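Local coordinates for protein putative rhamnosidase (Streptomyces avermitilis, PDB 3W5M) that hydrolyses terminal alpha-L-rhamnose residues from rhamnosides, including citrus flavonoids and gum arabic, and binds L-rhamnose through a calcium-dependent carbohydrate-binding module, at residues A725-L730 against A762-S767; D675-D680 against L688-A693. All coordinates share one frame; numbering follows the deposited sequence.

Interaction 1: A725-L730 against A762-S767; sequences AWLRYL and AYFAHS
Leu730 and Phe764 make the main apolar contact between helices 713-732 and 756-777 of the (alpha/alpha)6-barrel. The axes of the two short segments approach to 10.6 Å and run roughly antiparallel, at 145°. Phe764 meets Leu730 through its CD1 and CE1: CE1 lies 3.6 Å from Leu730 CB. Leu730 CD1 lies 3.7 Å from Phe764 CD1. The carbonyl group of Leu730 sits over one face of the ring, with its O displaced toward the rim. Phe764 CG is anti to the backbone N (chi1 179°), which brings it closer to Leu730. The two side chains slide past each other in opposite directions. Leu730 CD1 also lies over a face of the Trp726 ring on its own helix. One turn earlier on helix 713-732, Leu727 CD2 packs 3.8 Å from Ser767 CB. An alanine in place of Phe764 would probably open a gap beside Leu730 and Ile792 of helix 783-800, leaving Leu730 CB without its ring contact.

The polar contact is indirect. Ser767 OG lies at the edge of the Trp726 indole, near its plane and 3.8 Å from NE1, with no hydrogen bond between them. Both atoms instead hydrogen-bond to OD1 of Asp697. Two groups from different helices thus grip one carboxylate oxygen.

No hydrogen bond joins the two segments directly. Their buried interface relies on hydrocarbon and ring contacts, while the shared acid satisfies the polar atoms of Trp726 and Ser767. This probably helps to fix the indole, whose side chain lies about 7 Å from that of the rhamnose-binding Trp695.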
loop_
_atom_site.group_PDB
_atom_site.type_symbol
_atom_site.label_atom_id
_atom_site.label_comp_id
_atom_site.label_asym_id
_atom_site.label_seq_id
_atom_site.Cartn_x
_atom_site.Cartn_y
_atom_site.Cartn_z
ATOM N N ALA A 725 21.572 16.107 -0.378
ATOM C CA ALA A 725 20.695 17.256 -0.498
ATOM C C ALA A 725 19.852 17.454 0.765
ATOM O O ALA A 725 19.553 18.589 1.129
ATOM C CB ALA A 725 19.813 17.140 -1.730
ATOM N N TRP A 726 19.481 16.345 1.421
ATOM C CA TRP A 726 18.696 16.362 2.663
ATOM C C TRP A 726 19.552 16.959 3.766
ATOM O O TRP A 726 19.074 17.830 4.507
ATOM C CB TRP A 726 18.262 14.942 3.020
ATOM C CG TRP A 726 17.604 14.679 4.337
ATOM C CD1 TRP A 726 17.967 13.723 5.236
ATOM C CD2 TRP A 726 16.401 15.267 4.844
ATOM N NE1 TRP A 726 17.081 13.671 6.277
ATOM C CE2 TRP A 726 16.124 14.637 6.082
ATOM C CE3 TRP A 726 15.538 16.283 4.382
ATOM C CZ2 TRP A 726 15.020 14.971 6.874
ATOM C CZ3 TRP A 726 14.424 16.643 5.202
ATOM C CH2 TRP A 726 14.194 15.983 6.429
ATOM N N LEU A 727 20.816 16.529 3.850
ATOM C CA LEU A 727 21.705 17.017 4.930
ATOM C C LEU A 727 21.974 18.504 4.771
ATOM O O LEU A 727 22.075 19.253 5.777
ATOM C CB LEU A 727 23.028 16.227 4.971
ATOM C CG LEU A 727 22.962 14.797 5.534
ATOM C CD1 LEU A 727 24.250 14.038 5.262
ATOM C CD2 LEU A 727 22.592 14.742 7.013
ATOM N N ARG A 728 22.108 18.934 3.517
ATOM C CA ARG A 728 22.314 20.339 3.178
ATOM C C ARG A 728 21.092 21.168 3.585
ATOM O O ARG A 728 21.230 22.248 4.196
ATOM C CB ARG A 728 22.656 20.492 1.705
ATOM C CG ARG A 728 22.569 21.903 1.168
ATOM C CD ARG A 728 22.775 21.884 -0.330
ATOM N NE ARG A 728 24.164 21.603 -0.677
ATOM C CZ ARG A 728 24.579 21.325 -1.913
ATOM N NH1 ARG A 728 23.700 21.285 -2.909
ATOM N NH2 ARG A 728 25.869 21.085 -2.154
ATOM N N TYR A 729 19.902 20.644 3.287
ATOM C CA TYR A 729 18.655 21.223 3.771
ATOM C C TYR A 729 18.636 21.328 5.292
ATOM O O TYR A 729 18.249 22.365 5.838
ATOM C CB TYR A 729 17.427 20.397 3.293
ATOM C CG TYR A 729 16.142 20.803 3.994
ATOM C CD1 TYR A 729 15.341 21.833 3.489
ATOM C CD2 TYR A 729 15.743 20.171 5.182
ATOM C CE1 TYR A 729 14.181 22.225 4.155
ATOM C CE2 TYR A 729 14.569 20.528 5.822
ATOM C CZ TYR A 729 13.811 21.562 5.317
ATOM O OH TYR A 729 12.674 21.906 5.986
ATOM N N LEU A 730 19.049 20.274 5.981
ATOM C CA LEU A 730 18.951 20.239 7.431
ATOM C C LEU A 730 19.938 21.214 8.081
ATOM O O LEU A 730 19.637 21.819 9.108
ATOM C CB LEU A 730 19.209 18.832 7.952
ATOM C CG LEU A 730 18.084 17.800 7.714
ATOM C CD1 LEU A 730 18.592 16.430 8.125
ATOM C CD2 LEU A 730 16.782 18.144 8.446
ATOM N N ALA A 762 18.723 14.948 17.169
ATOM C CA ALA A 762 19.185 13.556 17.196
ATOM C C ALA A 762 19.088 12.924 15.795
ATOM O O ALA A 762 20.044 12.303 15.289
ATOM C CB ALA A 762 18.397 12.751 18.212
ATOM N N TYR A 763 17.960 13.152 15.133
ATOM C CA TYR A 763 17.785 12.621 13.771
ATOM C C TYR A 763 18.725 13.224 12.718
ATOM O O TYR A 763 19.203 12.510 11.817
ATOM C CB TYR A 763 16.302 12.642 13.346
ATOM C CG TYR A 763 15.694 11.262 13.438
ATOM C CD1 TYR A 763 15.951 10.321 12.435
ATOM C CD2 TYR A 763 14.893 10.870 14.517
ATOM C CE1 TYR A 763 15.445 9.041 12.504
ATOM C CE2 TYR A 763 14.370 9.578 14.590
ATOM C CZ TYR A 763 14.629 8.671 13.556
ATOM O OH TYR A 763 14.146 7.364 13.570
ATOM N N PHE A 764 19.036 14.516 12.859
ATOM C CA PHE A 764 19.992 15.203 12.006
ATOM C C PHE A 764 21.378 14.534 12.090
ATOM O O PHE A 764 21.981 14.184 11.065
ATOM C CB PHE A 764 20.013 16.707 12.402
ATOM C CG PHE A 764 20.974 17.587 11.618
ATOM C CD1 PHE A 764 21.413 17.269 10.331
ATOM C CD2 PHE A 764 21.408 18.789 12.170
ATOM C CE1 PHE A 764 22.268 18.107 9.637
ATOM C CE2 PHE A 764 22.259 19.637 11.466
ATOM C CZ PHE A 764 22.692 19.300 10.197
ATOM N N ALA A 765 21.876 14.362 13.317
ATOM C CA ALA A 765 23.133 13.656 13.570
ATOM C C ALA A 765 23.124 12.255 12.997
ATOM O O ALA A 765 24.092 11.855 12.347
ATOM C CB ALA A 765 23.414 13.580 15.068
ATOM N N HIS A 766 22.045 11.510 13.254
ATOM C CA HIS A 766 21.951 10.120 12.813
ATOM C C HIS A 766 22.007 10.023 11.281
ATOM O O HIS A 766 22.648 9.100 10.730
ATOM C CB HIS A 766 20.655 9.473 13.313
ATOM C CG HIS A 766 20.567 7.997 13.056
ATOM N ND1 HIS A 766 21.490 7.095 13.540
ATOM C CD2 HIS A 766 19.647 7.266 12.379
ATOM C CE1 HIS A 766 21.145 5.872 13.178
ATOM N NE2 HIS A 766 20.032 5.947 12.468
ATOM N N SER A 767 21.310 10.944 10.612
ATOM C CA SER A 767 21.386 11.022 9.153
ATOM C C SER A 767 22.813 11.313 8.652
ATOM O O SER A 767 23.253 10.716 7.671
ATOM C CB SER A 767 20.391 12.027 8.594
ATOM O OG SER A 767 19.106 11.463 8.653
#

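Interaction 2: D675-D680 against L688-A693; sequences DGAFTD and LGNGVA
Thr679 and Asn690 form a single beta bridge in the loop that joins helices 658-671 and 698-710 of the (alpha/alpha)6-barrel. They are an antiparallel non-hydrogen-bonded pair, so the backbone bonds come from their neighbours. Gly691 N donates to Phe678 O at 3.0 Å, and the bond is nearly straight at 174°. On the other side of the pair, Asp680 N donates to Gly689 O at 2.9 Å. Gly689 was deposited in two conformers, and this bond is described for one of them.

Water 2 completes the network. It accepts from Val692 N and donates to Phe678 O and to Asp680 OD1, the last at 2.8 Å. Phe678 O therefore receives two donors, one from the backbone and one from water. The Asp680 carboxylate is held at both oxygens, because OD2 is hydrogen-bonded to Tyr744 OH. Its CG is anti to the carbonyl carbon (chi1 -67°), which brings CG to 3.2 Å from Gly689 O. Thr679 OG1 turns to Val681 O and takes no part in the bridge.

A second water links the other end. Water 1 donates to Asn690 OD1 and to Asp675 OD1, which also bonds Thr673 OG1. The amide oxygen of Asn690 rests 3.4 Å from Ala677 CB. Gly691 O accepts from Arg739 NH2.

The bridge lies close to the active site. The Val692 side chain is about 4 Å from that of Trp695, a rhamnose-binding residue. The side chains of Asp680 and Val692 cross at about a right angle, with Val692 CG2 3.3 Å from Asp680 OD1.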
loop_
_atom_site.group_PDB
_atom_site.type_symbol
_atom_site.label_atom_id
_atom_site.label_comp_id
_atom_site.label_asym_id
_atom_site.label_seq_id
_atom_site.Cartn_x
_atom_site.Cartn_y
_atom_site.Cartn_z
ATOM N N ASP A 675 14.409 22.368 -2.617
ATOM C CA ASP A 675 15.436 22.745 -1.640
ATOM C C ASP A 675 15.938 21.558 -0.801
ATOM O O ASP A 675 16.618 21.723 0.226
ATOM C CB ASP A 675 15.002 23.957 -0.807
ATOM C CG ASP A 675 13.810 23.676 0.069
ATOM O OD1 ASP A 675 12.953 22.857 -0.316
ATOM O OD2 ASP A 675 13.721 24.289 1.155
ATOM N N GLY A 676 15.614 20.355 -1.263
ATOM C CA GLY A 676 16.217 19.114 -0.729
ATOM C C GLY A 676 15.488 18.472 0.434
ATOM O O GLY A 676 16.009 17.553 1.080
ATOM N N ALA A 677 14.276 18.944 0.734
ATOM C CA ALA A 677 13.548 18.373 1.847
ATOM C C ALA A 677 12.793 17.102 1.381
ATOM O O ALA A 677 12.027 17.162 0.418
ATOM C CB ALA A 677 12.569 19.404 2.430
ATOM N N PHE A 678 13.009 15.984 2.072
ATOM C CA PHE A 678 12.092 14.834 1.922
ATOM C C PHE A 678 10.696 15.193 2.490
ATOM O O PHE A 678 10.591 15.846 3.532
ATOM C CB PHE A 678 12.681 13.614 2.621
ATOM C CG PHE A 678 13.878 13.003 1.906
ATOM C CD1 PHE A 678 13.776 12.594 0.568
ATOM C CD2 PHE A 678 15.100 12.807 2.569
ATOM C CE1 PHE A 678 14.863 12.020 -0.097
ATOM C CE2 PHE A 678 16.175 12.203 1.911
ATOM C CZ PHE A 678 16.053 11.814 0.571
ATOM N N THR A 679 9.632 14.734 1.820
ATOM C CA THR A 679 8.229 14.999 2.212
ATOM C C THR A 679 7.717 14.056 3.310
ATOM O O THR A 679 8.333 13.028 3.609
ATOM C CB THR A 679 7.309 14.903 0.966
ATOM O OG1 THR A 679 7.547 13.635 0.313
ATOM C CG2 THR A 679 7.604 16.048 -0.033
ATOM N N ASP A 680 6.596 14.428 3.943
ATOM C CA ASP A 680 5.984 13.605 4.960
ATOM C C ASP A 680 5.386 12.338 4.328
ATOM O O ASP A 680 5.352 11.292 4.947
ATOM C CB ASP A 680 4.876 14.374 5.696
ATOM C CG ASP A 680 5.415 15.548 6.541
ATOM O OD1 ASP A 680 6.656 15.669 6.717
ATOM O OD2 ASP A 680 4.570 16.350 7.020
ATOM N N LEU A 688 0.562 17.960 2.497
ATOM C CA LEU A 688 1.127 17.634 3.781
ATOM C C LEU A 688 2.516 18.221 3.703
ATOM O O LEU A 688 2.985 18.596 2.617
ATOM C CB LEU A 688 1.141 16.124 3.976
ATOM C CG LEU A 688 -0.285 15.556 3.977
ATOM C CD1 LEU A 688 -0.242 14.044 3.890
ATOM C CD2 LEU A 688 -1.039 16.014 5.226
ATOM N N GLY A 689 3.169 18.318 4.845
ATOM C CA GLY A 689 4.437 19.014 4.914
ATOM C C GLY A 689 5.654 18.236 4.446
ATOM O O GLY A 689 5.560 17.183 3.799
ATOM N N ASN A 690 6.810 18.794 4.777
ATOM C CA ASN A 690 8.116 18.187 4.498
ATOM C C ASN A 690 9.143 18.644 5.530
ATOM O O ASN A 690 8.864 19.539 6.334
ATOM C CB ASN A 690 8.607 18.570 3.091
ATOM C CG ASN A 690 8.740 20.064 2.894
ATOM O OD1 ASN A 690 9.627 20.712 3.464
ATOM N ND2 ASN A 690 7.861 20.626 2.070
ATOM N N GLY A 691 10.332 18.051 5.494
ATOM C CA GLY A 691 11.434 18.492 6.376
ATOM C C GLY A 691 11.276 18.139 7.839
ATOM O O GLY A 691 11.842 18.812 8.717
ATOM N N VAL A 692 10.552 17.056 8.118
ATOM C CA VAL A 692 10.259 16.657 9.465
ATOM C C VAL A 692 11.162 15.532 9.931
ATOM O O VAL A 692 11.173 14.434 9.325
ATOM C CB VAL A 692 8.788 16.192 9.589
ATOM C CG1 VAL A 692 8.517 15.535 10.942
ATOM C CG2 VAL A 692 7.845 17.346 9.288
ATOM N N ALA A 693 11.863 15.776 11.041
ATOM C CA ALA A 693 12.677 14.753 11.708
ATOM C C ALA A 693 11.961 13.449 12.020
ATOM O O ALA A 693 10.912 13.454 12.650
ATOM C CB ALA A 693 13.268 15.316 12.996
HETATM O O HOH W 1 11.160 22.363 1.389
HETATM O O HOH W 2 9.305 15.042 6.273
#

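Overall arrangement
Following the chain, helix 658-671 leads into residues 675-680. Interaction 2 closes a short loop of seven residues between 680 and 688. The chain then passes through Trp695 and helix 698-710 to helix 713-732. Interaction 1 closes the next loop, of 31 residues, by bringing helix 756-777 back against that helix. The two contacts are in series and neither encloses the other. The centres of interaction 1 and interaction 2 are about 11 Å apart, and the two still touch in space. Trp726 CE3 packs 3.4 Å from Phe678 N, and Tyr729 CB lies beside Asp675 O. Together they tie the loop next to the rhamnose-binding site to a helix pair of the barrel.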